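Local coordinates for CymD (Pseudomonas putida, PDB 6Z34), which forms an outer-membrane channel of the FadL family that takes up monoaromatic hydrocarbons, apparently by lateral diffusion, at residues Ala144-Val147 / Leu151-Gly154; Thr256-Ser259 / Gly263-Pro266; Ser287-Phe290 / Phe294-Ala297; Val314-Lys319 / Asp323-Lys328; Gly384-Phe389 / Val394-Leu399. All coordinates share one frame; numbering follows the deposited sequence.

Contact 1. Residues Ala144-Val147 / Leu151-Gly154; sequences AYQV and LSVG
With CG1 of Val147 anti to its own backbone N (chi1 174°), the second methyl, CG2, drops between two residues of the returning strand. It meets Leu151 CD2 at 3.8 Å and, at a longer 4.1 Å, CG2 of Val153. Leu151 CG is likewise anti to its backbone N, and the Val147 and Leu151 side chains run side by side in one direction, whereas Val147 and Val153 cross obliquely. Behind this small apolar cluster the backbones hold the register. Tyr145 and Val153 form a hydrogen-bonded pair in both directions, Tyr145 N to Val153 O at 2.8 Å and Val153 N to Tyr145 O at 3.0 Å. Nearer the turn, Val147 N reaches Leu151 O only by a weak, bent bond. The other face carries Ala144, Gly154, Gln146 and Ser152. Gln146 CG rests 3.5 Å from Ser152 OG, a hydroxyl that is hydrogen-bonded to Thr38 OG1, and Ala144 faces Gly154. Ala144 and Gln146 also touch Thr38. The arrangement illustrates a tight antiparallel hairpin at one end of a FadL-type beta-barrel, with Tyr145 and Val153 on the surface side, and Ala144, Gln146 and Ser152 against the loop of Thr38.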
loop_
_atom_site.group_PDB
_atom_site.type_symbol
_atom_site.label_atom_id
_atom_site.label_comp_id
_atom_site.label_asym_id
_atom_site.label_seq_id
_atom_site.Cartn_x
_atom_site.Cartn_y
_atom_site.Cartn_z
ATOM N N ALA A 144 20.337 -3.784 8.600
ATOM C CA ALA A 144 20.401 -2.739 9.604
ATOM C C ALA A 144 21.663 -2.938 10.438
ATOM O O ALA A 144 22.226 -4.036 10.506
ATOM C CB ALA A 144 19.144 -2.728 10.483
ATOM N N TYR A 145 22.116 -1.851 11.056
ATOM C CA TYR A 145 23.408 -1.851 11.721
ATOM C C TYR A 145 23.354 -0.902 12.904
ATOM O O TYR A 145 22.861 0.226 12.771
ATOM C CB TYR A 145 24.525 -1.445 10.747
ATOM C CG TYR A 145 25.914 -1.418 11.361
ATOM C CD1 TYR A 145 26.586 -2.601 11.671
ATOM C CD2 TYR A 145 26.559 -0.208 11.627
ATOM C CE1 TYR A 145 27.864 -2.576 12.226
ATOM C CE2 TYR A 145 27.839 -0.168 12.189
ATOM C CZ TYR A 145 28.481 -1.359 12.493
ATOM O OH TYR A 145 29.751 -1.345 13.040
ATOM N N GLN A 146 23.851 -1.374 14.055
ATOM C CA GLN A 146 24.036 -0.533 15.239
ATOM C C GLN A 146 25.378 0.162 15.108
ATOM O O GLN A 146 26.427 -0.455 15.313
ATOM C CB GLN A 146 24.002 -1.351 16.523
ATOM C CG GLN A 146 22.628 -1.680 17.050
ATOM C CD GLN A 146 22.697 -2.631 18.226
ATOM O OE1 GLN A 146 23.594 -3.466 18.301
ATOM N NE2 GLN A 146 21.755 -2.506 19.154
ATOM N N VAL A 147 25.352 1.447 14.758
ATOM C CA VAL A 147 26.591 2.212 14.709
ATOM C C VAL A 147 27.210 2.301 16.098
ATOM O O VAL A 147 28.412 2.060 16.278
ATOM C CB VAL A 147 26.335 3.602 14.112
ATOM C CG1 VAL A 147 27.595 4.426 14.203
ATOM C CG2 VAL A 147 25.819 3.474 12.638
ATOM N N LEU A 151 22.913 5.137 18.061
ATOM C CA LEU A 151 22.561 5.312 16.659
ATOM C C LEU A 151 22.419 3.965 15.949
ATOM O O LEU A 151 23.334 3.135 15.992
ATOM C CB LEU A 151 23.612 6.167 15.945
ATOM C CG LEU A 151 23.308 6.268 14.443
ATOM C CD1 LEU A 151 22.038 7.083 14.197
ATOM C CD2 LEU A 151 24.470 6.862 13.683
ATOM N N SER A 152 21.271 3.761 15.295
ATOM C CA SER A 152 21.021 2.628 14.412
ATOM C C SER A 152 20.625 3.152 13.040
ATOM O O SER A 152 19.825 4.091 12.936
ATOM C CB SER A 152 19.903 1.734 14.944
ATOM O OG SER A 152 20.412 0.769 15.841
ATOM N N VAL A 153 21.175 2.542 11.992
ATOM C CA VAL A 153 20.807 2.843 10.618
ATOM C C VAL A 153 20.282 1.578 9.939
ATOM O O VAL A 153 20.613 0.453 10.324
ATOM C CB VAL A 153 21.988 3.418 9.822
ATOM C CG1 VAL A 153 22.445 4.765 10.405
ATOM C CG2 VAL A 153 23.124 2.402 9.761
ATOM N N GLY A 154 19.468 1.780 8.897
ATOM C CA GLY A 154 18.876 0.671 8.171
ATOM C C GLY A 154 18.342 1.091 6.817
ATOM O O GLY A 154 17.961 2.250 6.592
#

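Contact 2. Residues Thr256-Ser259 / Gly263-Pro266; sequences TAVS and GNIP
Gly263, facing Ser259 across the mouth of a hairpin, leads into the returning strand with a positive phi of 70°, a backbone shape that suits glycine. Its carbonyl O receives a weak bond from Ser259 N, long at 3.3 Å and well bent. Asn264 follows, and its side chain works as two surfaces. The aliphatic CB crosses the methyl of Thr256, 3.5 Å from CG2, while the amide lies alongside Val258 and sets OD1 at 3.2 Å from Val258 CG1. Thr256 can offer its methyl here because CG2 stands opposite the backbone N, leaving OG1 to lie against Pro266. Asn264 also brings its CA to within 3.1 Å of Ala257 O, a CA-H...O contact. At Ile265 the pairing becomes regular: Ile265 N donates to Ala257 O, and Ala257 N returns a bond of 2.8 Å to Ile265 O. Pro266 ends the segment in a non-hydrogen-bonded pair with Thr256, its CB 3.8 Å from Thr256 OG1. On its other edge strand 234-259 pairs with strand 198-229, Thr256 bonding through the backbone to Tyr202 and Val258 to Ser199 and Ala200. Ser259 OG is hydrogen-bonded to Pro196 O, and strand 265-273 goes on to pair with strand 313-318.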
loop_
_atom_site.group_PDB
_atom_site.type_symbol
_atom_site.label_atom_id
_atom_site.label_comp_id
_atom_site.label_asym_id
_atom_site.label_seq_id
_atom_site.Cartn_x
_atom_site.Cartn_y
_atom_site.Cartn_z
ATOM N N THR A 256 -15.313 -2.582 -25.217
ATOM C CA THR A 256 -16.634 -2.857 -25.758
ATOM C C THR A 256 -17.314 -1.546 -26.143
ATOM O O THR A 256 -17.390 -0.617 -25.331
ATOM C CB THR A 256 -17.484 -3.634 -24.756
ATOM O OG1 THR A 256 -16.749 -4.772 -24.300
ATOM C CG2 THR A 256 -18.775 -4.119 -25.427
ATOM N N ALA A 257 -17.773 -1.467 -27.391
ATOM C CA ALA A 257 -18.618 -0.370 -27.842
ATOM C C ALA A 257 -20.068 -0.715 -27.536
ATOM O O ALA A 257 -20.553 -1.774 -27.940
ATOM C CB ALA A 257 -18.435 -0.133 -29.341
ATOM N N VAL A 258 -20.755 0.163 -26.815
ATOM C CA VAL A 258 -22.121 -0.090 -26.367
ATOM C C VAL A 258 -23.085 0.692 -27.250
ATOM O O VAL A 258 -22.935 1.909 -27.429
ATOM C CB VAL A 258 -22.300 0.268 -24.887
ATOM C CG1 VAL A 258 -23.665 -0.171 -24.405
ATOM C CG2 VAL A 258 -21.226 -0.417 -24.071
ATOM N N SER A 259 -24.076 -0.007 -27.796
ATOM C CA SER A 259 -25.075 0.609 -28.659
ATOM C C SER A 259 -26.396 -0.122 -28.488
ATOM O O SER A 259 -26.425 -1.358 -28.440
ATOM C CB SER A 259 -24.641 0.582 -30.127
ATOM O OG SER A 259 -25.758 0.751 -30.995
ATOM N N GLY A 263 -25.742 -3.504 -30.631
ATOM C CA GLY A 263 -25.240 -4.407 -29.619
ATOM C C GLY A 263 -23.919 -3.901 -29.058
ATOM O O GLY A 263 -23.409 -2.835 -29.410
ATOM N N ASN A 264 -23.360 -4.706 -28.166
ATOM C CA ASN A 264 -22.110 -4.403 -27.479
ATOM C C ASN A 264 -20.989 -5.118 -28.208
ATOM O O ASN A 264 -20.779 -6.317 -28.015
ATOM C CB ASN A 264 -22.186 -4.834 -26.023
ATOM C CG ASN A 264 -23.425 -4.345 -25.365
ATOM O OD1 ASN A 264 -23.764 -3.169 -25.475
ATOM N ND2 ASN A 264 -24.133 -5.240 -24.692
ATOM N N ILE A 265 -20.262 -4.379 -29.036
ATOM C CA ILE A 265 -19.217 -4.936 -29.883
ATOM C C ILE A 265 -17.917 -4.954 -29.070
ATOM O O ILE A 265 -17.343 -3.873 -28.834
ATOM C CB ILE A 265 -19.062 -4.135 -31.175
ATOM C CG1 ILE A 265 -20.412 -4.028 -31.887
ATOM C CG2 ILE A 265 -18.044 -4.771 -32.101
ATOM C CD1 ILE A 265 -20.354 -3.122 -33.083
ATOM N N PRO A 266 -17.441 -6.107 -28.627
ATOM C CA PRO A 266 -16.175 -6.126 -27.893
ATOM C C PRO A 266 -15.012 -6.267 -28.855
ATOM O O PRO A 266 -15.066 -7.024 -29.825
ATOM C CB PRO A 266 -16.317 -7.366 -27.001
ATOM C CG PRO A 266 -17.183 -8.306 -27.809
ATOM C CD PRO A 266 -18.010 -7.460 -28.786
#

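Contact 3. Residues Ser287-Phe290 / Phe294-Ala297; sequences SHEF and FAVA
Phe290 and Phe294 lie side by side with their rings nearly parallel, 13° apart in plane, yet slid so far that they barely overlap; the centroids are 5.3 Å apart. The closest atoms are CD2 of Phe290 and CD2 of Phe294, 3.3 Å apart, meeting obliquely. With Phe294 CG anti to its backbone N (chi1 178°) and Phe290 CG anti to its carbonyl carbon (chi1 -60°), the two side chains point the same way. One face of the Phe290 ring carries CD2 of His288, set toward the rim, and Phe290 CE1 in turn sits in the plane of the imidazole at its edge. Near the plane of the Phe290 ring, CG1 of Val296 approaches CE2 at 4.1 Å. His288 ND1 is hydrogen-bonded to Thr234 OG1 outside the hairpin. The backbones of His288 and Val296 exchange two bonds, His288 N to Val296 O measuring 2.9 Å. On the other face Glu289 CG lies 3.6 Å from Ala295 CB, and Ser287 and Ala295 pack on Phe23. Outward, strand 281-289 pairs with strand 234-259, Ser287 bonding to Arg235 and Glu289 to the adjoining Lys233; strand 294-303 pairs with strand 336-347 through Ala295 with Gln344.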
loop_
_atom_site.group_PDB
_atom_site.type_symbol
_atom_site.label_atom_id
_atom_site.label_comp_id
_atom_site.label_asym_id
_atom_site.label_seq_id
_atom_site.Cartn_x
_atom_site.Cartn_y
_atom_site.Cartn_z
ATOM N N SER A 287 9.391 7.204 20.230
ATOM C CA SER A 287 8.921 6.188 21.160
ATOM C C SER A 287 9.430 6.506 22.562
ATOM O O SER A 287 10.617 6.799 22.748
ATOM C CB SER A 287 9.411 4.801 20.763
ATOM O OG SER A 287 8.893 3.840 21.659
ATOM N N HIS A 288 8.538 6.422 23.545
ATOM C CA HIS A 288 8.859 6.709 24.933
ATOM C C HIS A 288 8.410 5.523 25.767
ATOM O O HIS A 288 7.220 5.197 25.797
ATOM C CB HIS A 288 8.185 8.001 25.415
ATOM C CG HIS A 288 8.644 8.447 26.768
ATOM N ND1 HIS A 288 9.886 9.003 26.989
ATOM C CD2 HIS A 288 8.030 8.406 27.975
ATOM C CE1 HIS A 288 10.015 9.287 28.273
ATOM N NE2 HIS A 288 8.903 8.937 28.892
ATOM N N GLU A 289 9.357 4.872 26.421
ATOM C CA GLU A 289 9.091 3.657 27.176
ATOM C C GLU A 289 9.251 4.004 28.655
ATOM O O GLU A 289 10.363 4.010 29.179
ATOM C CB GLU A 289 10.032 2.529 26.724
ATOM C CG GLU A 289 9.659 1.953 25.365
ATOM C CD GLU A 289 10.807 1.248 24.640
ATOM O OE1 GLU A 289 11.728 0.731 25.308
ATOM O OE2 GLU A 289 10.775 1.209 23.387
ATOM N N PHE A 290 8.129 4.323 29.318
ATOM C CA PHE A 290 8.160 4.636 30.745
ATOM C C PHE A 290 8.702 3.475 31.573
ATOM O O PHE A 290 9.148 3.681 32.710
ATOM C CB PHE A 290 6.765 4.997 31.259
ATOM C CG PHE A 290 6.143 6.194 30.590
ATOM C CD1 PHE A 290 6.478 7.480 30.982
ATOM C CD2 PHE A 290 5.198 6.032 29.585
ATOM C CE1 PHE A 290 5.890 8.580 30.376
ATOM C CE2 PHE A 290 4.607 7.128 28.977
ATOM C CZ PHE A 290 4.955 8.404 29.375
ATOM N N PHE A 294 5.174 -0.523 29.631
ATOM C CA PHE A 294 4.287 0.521 29.124
ATOM C C PHE A 294 5.055 1.478 28.225
ATOM O O PHE A 294 5.994 2.141 28.678
ATOM C CB PHE A 294 3.643 1.285 30.278
ATOM C CG PHE A 294 2.744 2.402 29.835
ATOM C CD1 PHE A 294 1.722 2.168 28.930
ATOM C CD2 PHE A 294 2.924 3.688 30.321
ATOM C CE1 PHE A 294 0.886 3.203 28.519
ATOM C CE2 PHE A 294 2.102 4.723 29.914
ATOM C CZ PHE A 294 1.082 4.480 29.011
ATOM N N ALA A 295 4.644 1.567 26.961
ATOM C CA ALA A 295 5.243 2.483 25.997
ATOM C C ALA A 295 4.157 3.280 25.277
ATOM O O ALA A 295 3.012 2.835 25.160
ATOM C CB ALA A 295 6.086 1.721 24.976
ATOM N N VAL A 296 4.516 4.470 24.797
ATOM C CA VAL A 296 3.681 5.219 23.864
ATOM C C VAL A 296 4.547 5.682 22.701
ATOM O O VAL A 296 5.719 6.033 22.877
ATOM C CB VAL A 296 2.950 6.423 24.512
ATOM C CG1 VAL A 296 2.246 6.023 25.808
ATOM C CG2 VAL A 296 3.890 7.588 24.734
ATOM N N ALA A 297 3.975 5.645 21.502
ATOM C CA ALA A 297 4.669 6.057 20.295
ATOM C C ALA A 297 3.802 7.058 19.545
ATOM O O ALA A 297 2.570 7.038 19.655
ATOM C CB ALA A 297 4.990 4.853 19.413
#

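Contact 4. Residues Val314-Lys319 / Asp323-Lys328; sequences VNFKQK and DTINLK
Phe316 and Ile325 make the central touch, methyl CG2 of Ile325 lying 3.5 Å from CD2 of the ring, which it meets obliquely. Because CG1 of Ile325 is anti to the backbone N (chi1 -177°), CG2 is the branch left to face the aromatic side chain. Their backbones exchange two bonds, Phe316 N to Ile325 O at 3.0 Å and Ile325 N to Phe316 O at 2.9 Å. Farther along the same face, Val314 CB packs 4.1 Å from Leu327 CB, while Val314 N donates to Leu327 O. On the opposite face Thr324 applies its methyl, CG2 at 3.6 Å from Lys317 CB. Asn315 pairs with Asn326 on this face. Toward the turn, Gln318 N donates an almost straight bond of 2.7 Å to Asp323 O, and the two side chains run alongside one another.

The second shell secures that end: Thr321 OG1 is hydrogen-bonded both to Gln318 OE1 and to Asp323 N, so one hydroxyl bonds to both flanks of the turn. Leu271 backs Val314 and Phe316. Strand 265-273 borders the hairpin on one edge, bonded to Asn315 and Lys317, while strand 184-185 joins the other through Asn326 and Ser185, and helix 188-193 lays Leu188 and Met189 against Phe316, Asp323 and Ile325.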
loop_
_atom_site.group_PDB
_atom_site.type_symbol
_atom_site.label_atom_id
_atom_site.label_comp_id
_atom_site.label_asym_id
_atom_site.label_seq_id
_atom_site.Cartn_x
_atom_site.Cartn_y
_atom_site.Cartn_z
ATOM N N VAL A 314 -2.731 5.817 -21.127
ATOM C CA VAL A 314 -3.444 4.551 -21.250
ATOM C C VAL A 314 -3.594 4.264 -22.735
ATOM O O VAL A 314 -4.269 5.020 -23.447
ATOM C CB VAL A 314 -4.823 4.594 -20.572
ATOM C CG1 VAL A 314 -5.527 3.251 -20.727
ATOM C CG2 VAL A 314 -4.688 4.997 -19.087
ATOM N N ASN A 315 -2.948 3.199 -23.210
ATOM C CA ASN A 315 -2.962 2.841 -24.622
ATOM C C ASN A 315 -3.504 1.431 -24.800
ATOM O O ASN A 315 -3.078 0.499 -24.110
ATOM C CB ASN A 315 -1.563 2.948 -25.247
ATOM C CG ASN A 315 -0.885 4.267 -24.940
ATOM O OD1 ASN A 315 -1.546 5.241 -24.575
ATOM N ND2 ASN A 315 0.429 4.319 -25.115
ATOM N N PHE A 316 -4.451 1.286 -25.721
ATOM C CA PHE A 316 -5.029 0.002 -26.088
ATOM C C PHE A 316 -4.790 -0.205 -27.575
ATOM O O PHE A 316 -4.988 0.717 -28.371
ATOM C CB PHE A 316 -6.529 -0.034 -25.753
ATOM C CG PHE A 316 -7.305 -1.111 -26.472
ATOM C CD1 PHE A 316 -7.522 -2.349 -25.874
ATOM C CD2 PHE A 316 -7.847 -0.872 -27.739
ATOM C CE1 PHE A 316 -8.249 -3.340 -26.529
ATOM C CE2 PHE A 316 -8.573 -1.852 -28.407
ATOM C CZ PHE A 316 -8.776 -3.086 -27.809
ATOM N N LYS A 317 -4.345 -1.400 -27.948
ATOM C CA LYS A 317 -4.062 -1.718 -29.341
ATOM C C LYS A 317 -4.811 -2.995 -29.687
ATOM O O LYS A 317 -4.603 -4.032 -29.049
ATOM C CB LYS A 317 -2.553 -1.857 -29.602
ATOM C CG LYS A 317 -2.186 -2.957 -30.596
ATOM C CD LYS A 317 -0.745 -2.849 -31.081
ATOM C CE LYS A 317 -0.326 -4.128 -31.767
ATOM N NZ LYS A 317 -0.272 -5.202 -30.730
ATOM N N GLN A 318 -5.699 -2.903 -30.676
ATOM C CA GLN A 318 -6.598 -4.002 -31.007
ATOM C C GLN A 318 -5.826 -5.113 -31.711
ATOM O O GLN A 318 -5.146 -4.873 -32.712
ATOM C CB GLN A 318 -7.736 -3.478 -31.878
ATOM C CG GLN A 318 -8.743 -4.503 -32.337
ATOM C CD GLN A 318 -9.677 -3.925 -33.407
ATOM O OE1 GLN A 318 -9.229 -3.254 -34.333
ATOM N NE2 GLN A 318 -10.971 -4.184 -33.275
ATOM N N LYS A 319 -5.930 -6.339 -31.184
ATOM C CA LYS A 319 -4.978 -7.385 -31.559
ATOM C C LYS A 319 -5.191 -7.885 -32.987
ATOM O O LYS A 319 -4.257 -8.422 -33.596
ATOM C CB LYS A 319 -5.049 -8.552 -30.569
ATOM C CG LYS A 319 -3.841 -9.490 -30.649
ATOM C CD LYS A 319 -2.565 -8.823 -30.114
ATOM C CE LYS A 319 -1.337 -9.714 -30.295
ATOM N NZ LYS A 319 -0.139 -9.231 -29.539
ATOM N N ASP A 323 -5.081 -1.435 -34.695
ATOM C CA ASP A 323 -5.720 -0.143 -34.494
ATOM C C ASP A 323 -5.727 0.183 -33.007
ATOM O O ASP A 323 -6.124 -0.649 -32.183
ATOM C CB ASP A 323 -7.149 -0.156 -35.038
ATOM C CG ASP A 323 -7.211 0.040 -36.546
ATOM O OD1 ASP A 323 -6.521 -0.694 -37.283
ATOM O OD2 ASP A 323 -7.966 0.929 -36.993
ATOM N N THR A 324 -5.298 1.393 -32.665
ATOM C CA THR A 324 -5.102 1.775 -31.278
ATOM C C THR A 324 -6.057 2.885 -30.869
ATOM O O THR A 324 -6.638 3.590 -31.698
ATOM C CB THR A 324 -3.661 2.236 -31.017
ATOM O OG1 THR A 324 -3.423 3.486 -31.679
ATOM C CG2 THR A 324 -2.679 1.197 -31.526
ATOM N N ILE A 325 -6.212 3.017 -29.559
ATOM C CA ILE A 325 -6.894 4.142 -28.943
ATOM C C ILE A 325 -6.029 4.586 -27.776
ATOM O O ILE A 325 -5.604 3.757 -26.966
ATOM C CB ILE A 325 -8.321 3.780 -28.487
ATOM C CG1 ILE A 325 -9.021 5.007 -27.925
ATOM C CG2 ILE A 325 -8.339 2.621 -27.498
ATOM C CD1 ILE A 325 -9.633 5.822 -29.002
ATOM N N ASN A 326 -5.717 5.874 -27.724
ATOM C CA ASN A 326 -4.792 6.404 -26.736
ATOM C C ASN A 326 -5.517 7.382 -25.832
ATOM O O ASN A 326 -6.475 8.042 -26.239
ATOM C CB ASN A 326 -3.611 7.090 -27.400
ATOM C CG ASN A 326 -2.714 6.115 -28.120
ATOM O OD1 ASN A 326 -2.337 5.078 -27.573
ATOM N ND2 ASN A 326 -2.387 6.428 -29.364
ATOM N N LEU A 327 -5.045 7.489 -24.604
ATOM C CA LEU A 327 -5.835 8.159 -23.590
ATOM C C LEU A 327 -4.927 8.654 -22.478
ATOM O O LEU A 327 -4.147 7.873 -21.923
ATOM C CB LEU A 327 -6.872 7.177 -23.054
ATOM C CG LEU A 327 -7.996 7.738 -22.216
ATOM C CD1 LEU A 327 -7.503 8.384 -21.010
ATOM C CD2 LEU A 327 -8.766 8.734 -23.059
ATOM N N LYS A 328 -5.018 9.947 -22.168
ATOM C CA LYS A 328 -4.363 10.526 -21.000
ATOM C C LYS A 328 -5.436 10.815 -19.942
ATOM O O LYS A 328 -6.587 11.133 -20.280
ATOM C CB LYS A 328 -3.599 11.797 -21.351
ATOM C CG LYS A 328 -4.451 13.097 -21.198
ATOM C CD LYS A 328 -3.954 14.360 -21.920
ATOM C CE LYS A 328 -4.049 15.611 -21.075
ATOM N NZ LYS A 328 -3.971 16.774 -22.015
#

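Contact 5. Residues Gly384-Phe389 / Val394-Leu399; sequences GFSYAF and VVDFSL
Aromatic contacts come first, led by Phe385 and Phe397. CG of Phe385 takes the crowded position between backbone N and carbonyl carbon (chi1 79°), which swings the ring across the strand boundary. Its face then receives Phe397 CB in a CH-pi contact, 4.0 Å from the centroid, while the rings themselves meet obliquely at 35°, CE2 of Phe385 3.6 Å from CD2 of Phe397. Near the turn, Phe389 presents its edge to Val395 CG2 and takes Tyr387 CD2 over the centre of one face. Backbone hydrogen bonds form two reciprocal pairs, Phe385 with Phe397 and Tyr387 with Val395; Tyr387 N to Val395 O measures 2.8 Å. Among aliphatic contacts, Ala388 CB lies 3.9 Å from Val394 CG2. On the polar side, Ser386 OG is hydrogen-bonded to Arg354 NH1 and Ser398 OG to Pro11 O. The aromatic-rich side is consistent with a lipid-facing surface, and on the other Asp396 and Ser398 meet helix 10-15, as in a FadL-type beta-barrel.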
loop_
_atom_site.group_PDB
_atom_site.type_symbol
_atom_site.label_atom_id
_atom_site.label_comp_id
_atom_site.label_asym_id
_atom_site.label_seq_id
_atom_site.Cartn_x
_atom_site.Cartn_y
_atom_site.Cartn_z
ATOM N N GLY A 384 -5.376 -3.968 19.694
ATOM C CA GLY A 384 -4.735 -5.245 19.433
ATOM C C GLY A 384 -4.129 -5.833 20.692
ATOM O O GLY A 384 -4.137 -5.225 21.774
ATOM N N PHE A 385 -3.596 -7.041 20.525
ATOM C CA PHE A 385 -3.037 -7.805 21.619
ATOM C C PHE A 385 -1.993 -8.757 21.062
ATOM O O PHE A 385 -1.979 -9.074 19.869
ATOM C CB PHE A 385 -4.108 -8.587 22.395
ATOM C CG PHE A 385 -4.552 -9.856 21.714
ATOM C CD1 PHE A 385 -3.822 -11.033 21.853
ATOM C CD2 PHE A 385 -5.712 -9.877 20.956
ATOM C CE1 PHE A 385 -4.221 -12.192 21.221
ATOM C CE2 PHE A 385 -6.127 -11.038 20.328
ATOM C CZ PHE A 385 -5.380 -12.197 20.459
ATOM N N SER A 386 -1.122 -9.215 21.960
ATOM C CA SER A 386 -0.165 -10.262 21.664
ATOM C C SER A 386 -0.230 -11.317 22.760
ATOM O O SER A 386 -0.490 -11.013 23.929
ATOM C CB SER A 386 1.255 -9.711 21.543
ATOM O OG SER A 386 1.455 -9.122 20.278
ATOM N N TYR A 387 -0.018 -12.563 22.360
ATOM C CA TYR A 387 0.119 -13.668 23.288
ATOM C C TYR A 387 1.394 -14.417 22.945
ATOM O O TYR A 387 1.671 -14.670 21.767
ATOM C CB TYR A 387 -1.076 -14.613 23.239
ATOM C CG TYR A 387 -1.059 -15.605 24.374
ATOM C CD1 TYR A 387 -1.534 -15.256 25.625
ATOM C CD2 TYR A 387 -0.528 -16.879 24.206
ATOM C CE1 TYR A 387 -1.509 -16.163 26.685
ATOM C CE2 TYR A 387 -0.498 -17.790 25.251
ATOM C CZ TYR A 387 -0.988 -17.428 26.488
ATOM O OH TYR A 387 -0.961 -18.329 27.536
ATOM N N ALA A 388 2.176 -14.743 23.969
ATOM C CA ALA A 388 3.386 -15.535 23.804
ATOM C C ALA A 388 3.091 -16.929 24.341
ATOM O O ALA A 388 2.860 -17.101 25.538
ATOM C CB ALA A 388 4.564 -14.887 24.520
ATOM N N PHE A 389 3.034 -17.914 23.446
ATOM C CA PHE A 389 2.845 -19.292 23.869
ATOM C C PHE A 389 4.108 -19.885 24.471
ATOM O O PHE A 389 4.033 -20.943 25.105
ATOM C CB PHE A 389 2.410 -20.176 22.693
ATOM C CG PHE A 389 1.052 -19.853 22.149
ATOM C CD1 PHE A 389 0.888 -18.853 21.206
ATOM C CD2 PHE A 389 -0.056 -20.566 22.560
ATOM C CE1 PHE A 389 -0.363 -18.554 20.711
ATOM C CE2 PHE A 389 -1.310 -20.283 22.058
ATOM C CZ PHE A 389 -1.465 -19.273 21.132
ATOM N N VAL A 394 5.025 -16.342 19.238
ATOM C CA VAL A 394 4.190 -15.209 19.625
ATOM C C VAL A 394 3.122 -14.980 18.567
ATOM O O VAL A 394 3.404 -15.014 17.365
ATOM C CB VAL A 394 5.016 -13.922 19.845
ATOM C CG1 VAL A 394 4.096 -12.721 20.107
ATOM C CG2 VAL A 394 5.994 -14.099 21.017
ATOM N N VAL A 395 1.895 -14.745 19.019
ATOM C CA VAL A 395 0.784 -14.380 18.150
ATOM C C VAL A 395 0.442 -12.923 18.399
ATOM O O VAL A 395 0.391 -12.477 19.550
ATOM C CB VAL A 395 -0.444 -15.278 18.382
ATOM C CG1 VAL A 395 -1.603 -14.790 17.556
ATOM C CG2 VAL A 395 -0.102 -16.688 18.006
ATOM N N ASP A 396 0.238 -12.177 17.311
ATOM C CA ASP A 396 -0.144 -10.774 17.360
ATOM C C ASP A 396 -1.432 -10.606 16.582
ATOM O O ASP A 396 -1.632 -11.274 15.565
ATOM C CB ASP A 396 0.934 -9.871 16.774
ATOM C CG ASP A 396 2.305 -10.145 17.354
ATOM O OD1 ASP A 396 2.580 -9.688 18.479
ATOM O OD2 ASP A 396 3.119 -10.796 16.672
ATOM N N PHE A 397 -2.297 -9.708 17.054
ATOM C CA PHE A 397 -3.606 -9.525 16.451
ATOM C C PHE A 397 -4.025 -8.069 16.540
ATOM O O PHE A 397 -3.791 -7.403 17.547
ATOM C CB PHE A 397 -4.674 -10.389 17.117
ATOM C CG PHE A 397 -6.067 -10.089 16.643
ATOM C CD1 PHE A 397 -6.557 -10.680 15.495
ATOM C CD2 PHE A 397 -6.884 -9.215 17.343
ATOM C CE1 PHE A 397 -7.840 -10.410 15.053
ATOM C CE2 PHE A 397 -8.169 -8.936 16.900
ATOM C CZ PHE A 397 -8.645 -9.536 15.757
ATOM N N SER A 398 -4.721 -7.609 15.502
ATOM C CA SER A 398 -4.994 -6.192 15.315
ATOM C C SER A 398 -6.360 -6.006 14.664
ATOM O O SER A 398 -6.726 -6.747 13.748
ATOM C CB SER A 398 -3.913 -5.564 14.440
ATOM O OG SER A 398 -3.804 -4.187 14.665
ATOM N N LEU A 399 -7.090 -4.997 15.127
ATOM C CA LEU A 399 -8.347 -4.578 14.525
ATOM C C LEU A 399 -8.352 -3.060 14.387
ATOM O O LEU A 399 -8.071 -2.346 15.355
ATOM C CB LEU A 399 -9.531 -5.041 15.364
ATOM C CG LEU A 399 -10.872 -4.981 14.645
ATOM C CD1 LEU A 399 -10.986 -6.117 13.643
ATOM C CD2 LEU A 399 -11.999 -5.032 15.658
#

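All five contacts join consecutive antiparallel strands, yet place changes their chemistry. Contacts 1, 3 and 5 cluster at one end of the barrel, contacts 1 and 3 about 20 Å and contacts 3 and 5 about 18 Å between centres. In these, small or polar residues probably turn inward and apolar or aromatic ones lie on the surface, His288 being an exception. Contacts 2 and 4 lie on the opposite side of the chain's centre, about 16 Å apart between centres and linked by the pairing of strands 265-273 and 313-318. Contacts 1, 2, 3 and 5 are partly buried; contact 4 lies at the surface. Contact 2 pairs an asparagine with threonine and valine and has no aromatic. Strand 234-259 serves contact 2 directly and neighbours contact 3.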